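Local coordinates for sulfate adenylyltransferase (Allochromatium vinosum, PDB 4DNX), which catalyses the transfer of an adenylyl group from ATP to sulfate, giving adenosine 5'-phosphosulfate and diphosphate, at residues V36-A41 against G266-Y271; Q134-S139 against E147-Q152; N43-G48 against S167-D172. One frame throughout, in Å; residues are numbered along the deposited sequence.

Contact 1 (V36-A41 against G266-Y271); sequences VSSQAA and GFDMLY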
loop_
_atom_site.group_PDB
_atom_site.type_symbol
_atom_site.label_atom_id
_atom_site.label_comp_id
_atom_site.label_asym_id
_atom_site.label_seq_id
_atom_site.Cartn_x
_atom_site.Cartn_y
_atom_site.Cartn_z
ATOM N N VAL A 36 23.473 -7.661 -4.219
ATOM C CA VAL A 36 23.290 -7.527 -5.668
ATOM C C VAL A 36 23.406 -6.043 -6.071
ATOM O O VAL A 36 23.478 -5.169 -5.197
ATOM C CB VAL A 36 21.918 -8.132 -6.143
ATOM C CG1 VAL A 36 21.883 -9.628 -5.826
ATOM C CG2 VAL A 36 20.678 -7.424 -5.549
ATOM N N SER A 37 23.438 -5.758 -7.369
ATOM C CA SER A 37 23.434 -4.328 -7.779
ATOM C C SER A 37 22.064 -3.699 -7.554
ATOM O O SER A 37 21.028 -4.384 -7.463
ATOM C CB SER A 37 23.803 -4.184 -9.255
ATOM O OG SER A 37 22.791 -4.751 -10.095
ATOM N N SER A 38 22.027 -2.373 -7.526
ATOM C CA SER A 38 20.710 -1.712 -7.472
ATOM C C SER A 38 19.826 -2.102 -8.683
ATOM O O SER A 38 18.568 -2.216 -8.527
ATOM C CB SER A 38 20.902 -0.182 -7.329
ATOM O OG SER A 38 19.692 0.529 -7.224
ATOM N N GLN A 39 20.437 -2.311 -9.868
ATOM C CA GLN A 39 19.692 -2.734 -11.054
ATOM C C GLN A 39 19.035 -4.108 -10.826
ATOM O O GLN A 39 17.835 -4.251 -11.054
ATOM C CB GLN A 39 20.589 -2.729 -12.318
ATOM C CG GLN A 39 19.941 -3.424 -13.511
ATOM C CD GLN A 39 20.832 -3.320 -14.742
ATOM O OE1 GLN A 39 21.361 -4.337 -15.252
ATOM N NE2 GLN A 39 21.019 -2.093 -15.222
ATOM N N ALA A 40 19.802 -5.068 -10.336
ATOM C CA ALA A 40 19.218 -6.374 -10.042
ATOM C C ALA A 40 18.153 -6.263 -8.944
ATOM O O ALA A 40 17.160 -7.020 -8.945
ATOM C CB ALA A 40 20.301 -7.374 -9.644
ATOM N N ALA A 41 18.404 -5.441 -7.914
ATOM C CA ALA A 41 17.407 -5.302 -6.835
ATOM C C ALA A 41 16.077 -4.757 -7.374
ATOM O O ALA A 41 14.987 -5.181 -6.952
ATOM C CB ALA A 41 17.970 -4.436 -5.663
ATOM N N GLY A 266 8.710 1.037 -8.113
ATOM C CA GLY A 266 10.173 1.193 -7.934
ATOM C C GLY A 266 10.976 0.356 -8.926
ATOM O O GLY A 266 10.828 -0.866 -8.966
ATOM N N PHE A 267 11.840 1.042 -9.702
ATOM C CA PHE A 267 12.655 0.402 -10.743
ATOM C C PHE A 267 13.693 1.450 -11.248
ATOM O O PHE A 267 13.324 2.594 -11.535
ATOM C CB PHE A 267 11.765 0.002 -11.934
ATOM C CG PHE A 267 12.515 -0.671 -13.066
ATOM C CD1 PHE A 267 13.123 -1.927 -12.880
ATOM C CD2 PHE A 267 12.599 -0.058 -14.308
ATOM C CE1 PHE A 267 13.802 -2.547 -13.946
ATOM C CE2 PHE A 267 13.268 -0.666 -15.368
ATOM C CZ PHE A 267 13.873 -1.940 -15.169
ATOM N N ASP A 268 14.969 1.077 -11.343
ATOM C CA ASP A 268 15.967 2.084 -11.760
ATOM C C ASP A 268 15.802 2.383 -13.245
ATOM O O ASP A 268 15.742 1.473 -14.063
ATOM C CB ASP A 268 17.399 1.601 -11.462
ATOM C CG ASP A 268 17.746 1.651 -9.971
ATOM O OD1 ASP A 268 17.022 2.312 -9.184
ATOM O OD2 ASP A 268 18.772 1.040 -9.566
ATOM N N MET A 269 15.730 3.675 -13.583
ATOM C CA MET A 269 15.657 4.081 -14.987
ATOM C C MET A 269 16.827 3.541 -15.824
ATOM O O MET A 269 17.996 3.575 -15.379
ATOM C CB MET A 269 15.678 5.619 -15.087
ATOM C CG MET A 269 14.469 6.330 -14.500
ATOM S SD MET A 269 14.829 8.127 -14.295
ATOM C CE MET A 269 15.029 8.633 -15.999
ATOM N N LEU A 270 16.516 3.066 -17.038
ATOM C CA LEU A 270 17.556 2.621 -17.977
ATOM C C LEU A 270 18.085 3.716 -18.911
ATOM O O LEU A 270 19.151 3.573 -19.539
ATOM C CB LEU A 270 17.046 1.446 -18.828
ATOM C CG LEU A 270 16.541 0.206 -18.087
ATOM C CD1 LEU A 270 15.886 -0.748 -19.047
ATOM C CD2 LEU A 270 17.726 -0.515 -17.397
ATOM N N TYR A 271 17.326 4.800 -19.028
ATOM C CA TYR A 271 17.618 5.844 -20.005
ATOM C C TYR A 271 17.738 5.288 -21.436
ATOM O O TYR A 271 18.526 5.798 -22.217
ATOM C CB TYR A 271 18.901 6.619 -19.642
ATOM C CG TYR A 271 18.900 7.261 -18.259
ATOM C CD1 TYR A 271 18.388 8.544 -18.060
ATOM C CD2 TYR A 271 19.452 6.590 -17.167
ATOM C CE1 TYR A 271 18.406 9.139 -16.773
ATOM C CE2 TYR A 271 19.461 7.158 -15.897
ATOM C CZ TYR A 271 18.941 8.421 -15.704
ATOM O OH TYR A 271 18.982 8.960 -14.436
HETATM O O HOH W 1 16.946 1.898 -6.497
HETATM O O HOH W 2 16.208 -1.707 -11.494
#

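Contact 2 (Q134-S139 against E147-Q152); sequences QVYGTS and ETFNSQ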
loop_
_atom_site.group_PDB
_atom_site.type_symbol
_atom_site.label_atom_id
_atom_site.label_comp_id
_atom_site.label_asym_id
_atom_site.label_seq_id
_atom_site.Cartn_x
_atom_site.Cartn_y
_atom_site.Cartn_z
ATOM N N GLN A 134 22.446 -3.271 -28.438
ATOM C CA GLN A 134 21.044 -3.615 -28.751
ATOM C C GLN A 134 20.023 -2.975 -27.789
ATOM O O GLN A 134 18.966 -2.462 -28.222
ATOM C CB GLN A 134 20.865 -5.143 -28.802
ATOM C CG GLN A 134 21.590 -5.796 -29.975
ATOM C CD GLN A 134 20.891 -5.514 -31.286
ATOM O OE1 GLN A 134 19.833 -6.069 -31.568
ATOM N NE2 GLN A 134 21.454 -4.632 -32.073
ATOM N N VAL A 135 20.325 -2.987 -26.494
ATOM C CA VAL A 135 19.375 -2.435 -25.495
ATOM C C VAL A 135 19.365 -0.901 -25.493
ATOM O O VAL A 135 18.290 -0.274 -25.485
ATOM C CB VAL A 135 19.662 -2.958 -24.092
ATOM C CG1 VAL A 135 18.796 -2.232 -23.046
ATOM C CG2 VAL A 135 19.376 -4.473 -24.016
ATOM N N TYR A 136 20.553 -0.303 -25.502
ATOM C CA TYR A 136 20.698 1.153 -25.316
ATOM C C TYR A 136 20.836 1.946 -26.616
ATOM O O TYR A 136 20.802 3.182 -26.595
ATOM C CB TYR A 136 21.875 1.451 -24.352
ATOM C CG TYR A 136 21.673 0.797 -22.992
ATOM C CD1 TYR A 136 20.892 1.397 -21.993
ATOM C CD2 TYR A 136 22.240 -0.448 -22.723
ATOM C CE1 TYR A 136 20.678 0.767 -20.739
ATOM C CE2 TYR A 136 22.050 -1.077 -21.465
ATOM C CZ TYR A 136 21.291 -0.473 -20.486
ATOM O OH TYR A 136 21.090 -1.096 -19.266
ATOM N N GLY A 137 21.011 1.238 -27.734
ATOM C CA GLY A 137 21.151 1.862 -29.051
ATOM C C GLY A 137 22.418 2.667 -29.258
ATOM O O GLY A 137 22.481 3.532 -30.136
ATOM N N THR A 138 23.439 2.379 -28.460
ATOM C CA THR A 138 24.721 3.077 -28.577
ATOM C C THR A 138 25.759 2.331 -27.772
ATOM O O THR A 138 25.414 1.535 -26.878
ATOM C CB THR A 138 24.649 4.513 -28.003
ATOM O OG1 THR A 138 25.910 5.165 -28.231
ATOM C CG2 THR A 138 24.372 4.497 -26.511
ATOM N N SER A 139 27.026 2.632 -28.070
ATOM C CA SER A 139 28.127 2.074 -27.308
ATOM C C SER A 139 28.823 3.161 -26.484
ATOM O O SER A 139 29.771 2.883 -25.741
ATOM C CB SER A 139 29.110 1.380 -28.258
ATOM O OG SER A 139 28.542 0.166 -28.727
ATOM N N GLU A 147 26.691 2.888 -18.903
ATOM C CA GLU A 147 27.748 2.886 -17.863
ATOM C C GLU A 147 27.328 1.970 -16.711
ATOM O O GLU A 147 28.109 1.128 -16.277
ATOM C CB GLU A 147 28.036 4.294 -17.350
ATOM C CG GLU A 147 29.201 4.370 -16.342
ATOM C CD GLU A 147 29.383 5.775 -15.781
ATOM O OE1 GLU A 147 30.402 6.427 -16.099
ATOM O OE2 GLU A 147 28.489 6.250 -15.032
ATOM N N THR A 148 26.095 2.104 -16.235
ATOM C CA THR A 148 25.593 1.245 -15.154
ATOM C C THR A 148 25.629 -0.219 -15.540
ATOM O O THR A 148 26.076 -1.076 -14.764
ATOM C CB THR A 148 24.133 1.679 -14.748
ATOM O OG1 THR A 148 24.207 3.001 -14.196
ATOM C CG2 THR A 148 23.484 0.692 -13.745
ATOM N N PHE A 149 25.153 -0.527 -16.754
ATOM C CA PHE A 149 25.028 -1.931 -17.171
ATOM C C PHE A 149 26.409 -2.585 -17.172
ATOM O O PHE A 149 26.559 -3.746 -16.772
ATOM C CB PHE A 149 24.387 -1.992 -18.590
ATOM C CG PHE A 149 24.143 -3.402 -19.116
ATOM C CD1 PHE A 149 23.274 -4.267 -18.442
ATOM C CD2 PHE A 149 24.798 -3.858 -20.266
ATOM C CE1 PHE A 149 23.045 -5.591 -18.931
ATOM C CE2 PHE A 149 24.582 -5.161 -20.764
ATOM C CZ PHE A 149 23.689 -6.013 -20.084
ATOM N N ASN A 150 27.402 -1.817 -17.599
ATOM C CA ASN A 150 28.748 -2.337 -17.773
ATOM C C ASN A 150 29.605 -2.201 -16.517
ATOM O O ASN A 150 30.821 -2.487 -16.549
ATOM C CB ASN A 150 29.420 -1.635 -18.965
ATOM C CG ASN A 150 28.930 -2.192 -20.288
ATOM O OD1 ASN A 150 29.435 -3.203 -20.770
ATOM N ND2 ASN A 150 27.916 -1.559 -20.861
ATOM N N SER A 151 28.978 -1.797 -15.416
ATOM C CA SER A 151 29.698 -1.506 -14.164
ATOM C C SER A 151 29.312 -2.431 -13.033
ATOM O O SER A 151 29.512 -2.073 -11.872
ATOM C CB SER A 151 29.469 -0.052 -13.730
ATOM O OG SER A 151 30.301 0.778 -14.516
ATOM N N GLN A 152 28.828 -3.624 -13.370
ATOM C CA GLN A 152 28.272 -4.526 -12.373
ATOM C C GLN A 152 29.075 -5.798 -12.178
ATOM O O GLN A 152 28.749 -6.597 -11.280
ATOM C CB GLN A 152 26.862 -4.956 -12.764
ATOM C CG GLN A 152 25.858 -3.793 -12.930
ATOM C CD GLN A 152 24.531 -4.319 -13.424
ATOM O OE1 GLN A 152 23.682 -4.688 -12.623
ATOM N NE2 GLN A 152 24.388 -4.474 -14.750
#

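Contact 3 (N43-G48 against S167-D172); sequences NAVMLG and SYFQTD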
loop_
_atom_site.group_PDB
_atom_site.type_symbol
_atom_site.label_atom_id
_atom_site.label_comp_id
_atom_site.label_asym_id
_atom_site.label_seq_id
_atom_site.Cartn_x
_atom_site.Cartn_y
_atom_site.Cartn_z
ATOM N N ASN A 43 15.011 -5.073 -10.434
ATOM C CA ASN A 43 14.475 -6.166 -11.257
ATOM C C ASN A 43 13.711 -7.107 -10.307
ATOM O O ASN A 43 12.581 -7.576 -10.623
ATOM C CB ASN A 43 15.625 -6.969 -11.919
ATOM C CG ASN A 43 16.277 -6.255 -13.132
ATOM O OD1 ASN A 43 15.726 -5.315 -13.685
ATOM N ND2 ASN A 43 17.440 -6.754 -13.552
ATOM N N ALA A 44 14.275 -7.372 -9.123
ATOM C CA ALA A 44 13.633 -8.302 -8.180
ATOM C C ALA A 44 12.351 -7.746 -7.593
ATOM O O ALA A 44 11.389 -8.466 -7.396
ATOM C CB ALA A 44 14.616 -8.680 -7.016
ATOM N N VAL A 45 12.351 -6.440 -7.310
ATOM C CA VAL A 45 11.137 -5.792 -6.772
ATOM C C VAL A 45 10.028 -5.841 -7.836
ATOM O O VAL A 45 8.851 -6.173 -7.477
ATOM C CB VAL A 45 11.423 -4.354 -6.314
ATOM C CG1 VAL A 45 10.104 -3.642 -5.972
ATOM C CG2 VAL A 45 12.272 -4.365 -5.075
ATOM N N MET A 46 10.382 -5.562 -9.105
ATOM C CA MET A 46 9.388 -5.558 -10.214
ATOM C C MET A 46 8.850 -6.995 -10.407
ATOM O O MET A 46 7.641 -7.194 -10.617
ATOM C CB MET A 46 9.965 -4.996 -11.534
ATOM C CG MET A 46 10.331 -3.490 -11.444
ATOM S SD MET A 46 8.806 -2.471 -11.389
ATOM C CE MET A 46 8.428 -2.401 -13.093
ATOM N N LEU A 47 9.736 -7.981 -10.336
ATOM C CA LEU A 47 9.270 -9.381 -10.396
ATOM C C LEU A 47 8.350 -9.735 -9.205
ATOM O O LEU A 47 7.306 -10.424 -9.371
ATOM C CB LEU A 47 10.512 -10.313 -10.369
ATOM C CG LEU A 47 11.212 -10.421 -11.750
ATOM C CD1 LEU A 47 12.622 -10.994 -11.499
ATOM C CD2 LEU A 47 10.389 -11.299 -12.685
ATOM N N GLY A 48 8.748 -9.340 -8.000
ATOM C CA GLY A 48 7.952 -9.575 -6.774
ATOM C C GLY A 48 6.557 -8.972 -6.874
ATOM O O GLY A 48 5.602 -9.571 -6.417
ATOM N N SER A 167 11.734 -3.632 -0.662
ATOM C CA SER A 167 12.892 -2.716 -0.467
ATOM C C SER A 167 12.419 -1.346 0.134
ATOM O O SER A 167 11.333 -1.221 0.786
ATOM C CB SER A 167 13.660 -2.615 -1.804
ATOM O OG SER A 167 14.914 -1.892 -1.684
ATOM N N TYR A 168 13.209 -0.294 -0.107
ATOM C CA TYR A 168 12.925 1.007 0.414
ATOM C C TYR A 168 11.765 1.651 -0.329
ATOM O O TYR A 168 11.197 2.649 0.170
ATOM C CB TYR A 168 14.195 1.900 0.330
ATOM C CG TYR A 168 14.550 2.346 -1.063
ATOM C CD1 TYR A 168 15.393 1.577 -1.877
ATOM C CD2 TYR A 168 14.084 3.558 -1.553
ATOM C CE1 TYR A 168 15.729 1.997 -3.182
ATOM C CE2 TYR A 168 14.371 3.959 -2.827
ATOM C CZ TYR A 168 15.222 3.217 -3.620
ATOM O OH TYR A 168 15.535 3.654 -4.885
ATOM N N PHE A 169 11.369 1.099 -1.479
ATOM C CA PHE A 169 10.273 1.724 -2.242
ATOM C C PHE A 169 8.975 1.676 -1.418
ATOM O O PHE A 169 8.162 2.623 -1.453
ATOM C CB PHE A 169 10.052 0.988 -3.567
ATOM C CG PHE A 169 11.280 0.951 -4.453
ATOM C CD1 PHE A 169 11.794 2.144 -5.006
ATOM C CD2 PHE A 169 11.946 -0.237 -4.702
ATOM C CE1 PHE A 169 12.922 2.126 -5.860
ATOM C CE2 PHE A 169 13.096 -0.276 -5.538
ATOM C CZ PHE A 169 13.588 0.912 -6.120
ATOM N N GLN A 170 8.735 0.546 -0.741
ATOM C CA GLN A 170 7.574 0.465 0.153
ATOM C C GLN A 170 7.782 1.150 1.478
ATOM O O GLN A 170 6.912 1.931 1.890
ATOM C CB GLN A 170 7.006 -0.965 0.359
ATOM C CG GLN A 170 5.555 -0.870 0.940
ATOM C CD GLN A 170 4.763 -2.172 0.859
ATOM O OE1 GLN A 170 5.302 -3.236 1.169
ATOM N NE2 GLN A 170 3.452 -2.074 0.482
ATOM N N THR A 171 8.950 0.952 2.114
ATOM C CA THR A 171 9.217 1.524 3.426
ATOM C C THR A 171 9.157 3.062 3.395
ATOM O O THR A 171 8.618 3.692 4.322
ATOM C CB THR A 171 10.640 1.101 3.936
ATOM O OG1 THR A 171 10.733 -0.330 3.872
ATOM C CG2 THR A 171 10.818 1.522 5.422
ATOM N N ASP A 172 9.687 3.651 2.331
ATOM C CA ASP A 172 9.798 5.138 2.319
ATOM C C ASP A 172 8.542 5.773 1.749
ATOM O O ASP A 172 8.345 6.973 1.955
ATOM C CB ASP A 172 10.973 5.627 1.468
ATOM C CG ASP A 172 12.346 5.310 2.091
ATOM O OD1 ASP A 172 12.376 4.760 3.206
ATOM O OD2 ASP A 172 13.381 5.607 1.433
#

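Contact 1 (V36-A41 against G266-Y271)
S38 and D268 make the direct polar link here, and Q39 and L270 lie close to each other beside it. The contact joins the N-terminal end of helix 38-48, in the PUA-like part of the chain, to the loop that follows strand 260-266, an outermost strand of the five-stranded parallel sheet (order 3-2-1-4-5) of the Rossmann-like fold. Walking along that loop, F267 comes first: its ring packs on N43 and M46, further along helix 38-48, and meets the ring of F52 edge-to-face.

D268 follows with a side-chain and a backbone connection. D268 OD2 accepts from S38 OG at 2.6 Å through its syn lone pair, on the side of OD1. With S38 OG anti to the backbone N (chi1 -178°), the hydroxyl reaches across to the carboxylate, and S38 OG is also bonded to N105 ND2. One water closes a small ring with this pair, donating to D268 OD1 at 2.7 Å and to S38 OG at 3.2 Å, so both carboxylate oxygens are tied to the same serine, one directly and one through solvent. A second water bridges the backbones: it accepts from D268 N at 3.1 Å and donates to Q39 O at 3.1 Å. The helix end that D268 faces is itself capped, since S37 at the N-cap position accepts from A40 N through S37 OG at 3.0 Å, with an N-H...O angle of 171°.

L270, whose backbone N is bonded to E276 OE2, adds a loose packing contact. Q39 is extended through chi1 and chi2, and its OE1 takes a hydrogen bond from Q152 NE2; the other branch of the same amide, Q39 NE2, lies 4.3 Å from L270 CD2.

Contact 2 (Q134-S139 against E147-Q152)
Y136 and F149 carry the whole direct contact, and it is van der Waals packing of two aromatic side chains, with the tyrosine hydroxyl lying on a methylene. The hydroxyl end of the tyrosine lies against the root of the phenylalanine: Y136 OH is 3.5 Å from F149 CB. Just behind it, Y136 CE2 is 3.8 Å from the same F149 CB. The ring planes are inclined at 49° with centroids 5.9 Å apart. F149 has CG anti to its own N (chi1 -177°), which sends the ring on toward helix 125-136, where it also packs on M128, M131 and T132. V135 CG1 sits 3.7 Å above the centre of one face of the Y136 ring. An alanine in place of Y136 would remove both the ring and the hydroxyl lying on F149 CB, and would probably open a gap between the two helices at that methylene.

These helices, 125-136 and 144-149, are consecutive in the PUA-like part of the chain, and a short loop folds the second back onto the first. G137, with positive phi, is the first residue past the end of the first helix.

Hydrogen bonds occur within 147-152, where the second helix runs out. S151 OG donates to E147 O at 2.8 Å from above the carbonyl plane. Q152 NE2 donates to F149 O at 3.1 Å; the bond is nearly straight at its hydrogen, and F149 O lies in the amide plane of Q152. Between the helices a polar tie is added by N150 ND2, bonded to T132 OG1, while Y136 O accepts from Y305 OH.

Contact 3 (N43-G48 against S167-D172)
V45 projects from helix 38-48 against S167 and F169, and its two methyl groups divide the apolar contact between them. V45 CG2 lies 4.0 Å from S167 CB. The other branch, V45 CG1, is 4.1 Å from F169 CD2, approaching the ring obliquely. V45 CG2 also reaches the ring, with F169 CE2 at 4.2 Å, so both methyls meet the ring around CD2 and CE2. With V45 CG1 anti to the backbone N (chi1 171°), CG1 and CG2 are both turned to helix 167-172. All three residues are buried, and the distances indicate ordinary van der Waals packing.

Within 167-172 the two neighbouring rings also meet: F169 CD1 stands 3.7 Å above a face of the Y168 ring, offset toward its rim.

In the fold this is a helix-to-helix contact of one residue against two. Helix 38-48, in the PUA-like part of the chain, rests on strand 155-163 of the mixed sheet through A44 and L47, both touching I161, while V45 points toward helix 167-172, which follows that strand in the chain.

The backbone bonds within 43-48 and within 167-172 stay inside each helix. L47 N bonds to N43 O at 2.9 Å and G48 N to A44 O at 2.8 Å, keeping the turns around V45 regular. D172 N bonds to Y168 O at 2.8 Å, whereas the bonds from Q170 N and T171 N to S167 O are weak. Other polar groups have partners elsewhere: S167 OG is bonded to D103 OD2, and S167 N to N165 OD1. Further along helix 167-172, Q170 packs on Q170 of the second subunit, and D172 OD2 is hydrogen-bonded to H22 NE2 of that subunit.

Contacts 1 and 3 share helix 38-48 and have centres about 10 Å apart: its N-terminal end serves contact 1, its later turns contact 3. Contact 2 lies about 13 Å from contact 1 and about 23 Å from contact 3, centre to centre. Contacts 1 and 2 touch through Q152, bonded to S37 and Q39, and through L270, which packs on Y136; contacts 1 and 3 touch where G266 meets F169. Along the chain, contact 1 spans the widest interval, contact 3 falls within it, and contact 2 within contact 3. Helix 38-48 thus lies between the loop leaving the Rossmann-like sheet, helix 144-149 and helix 167-172, which touches the second subunit.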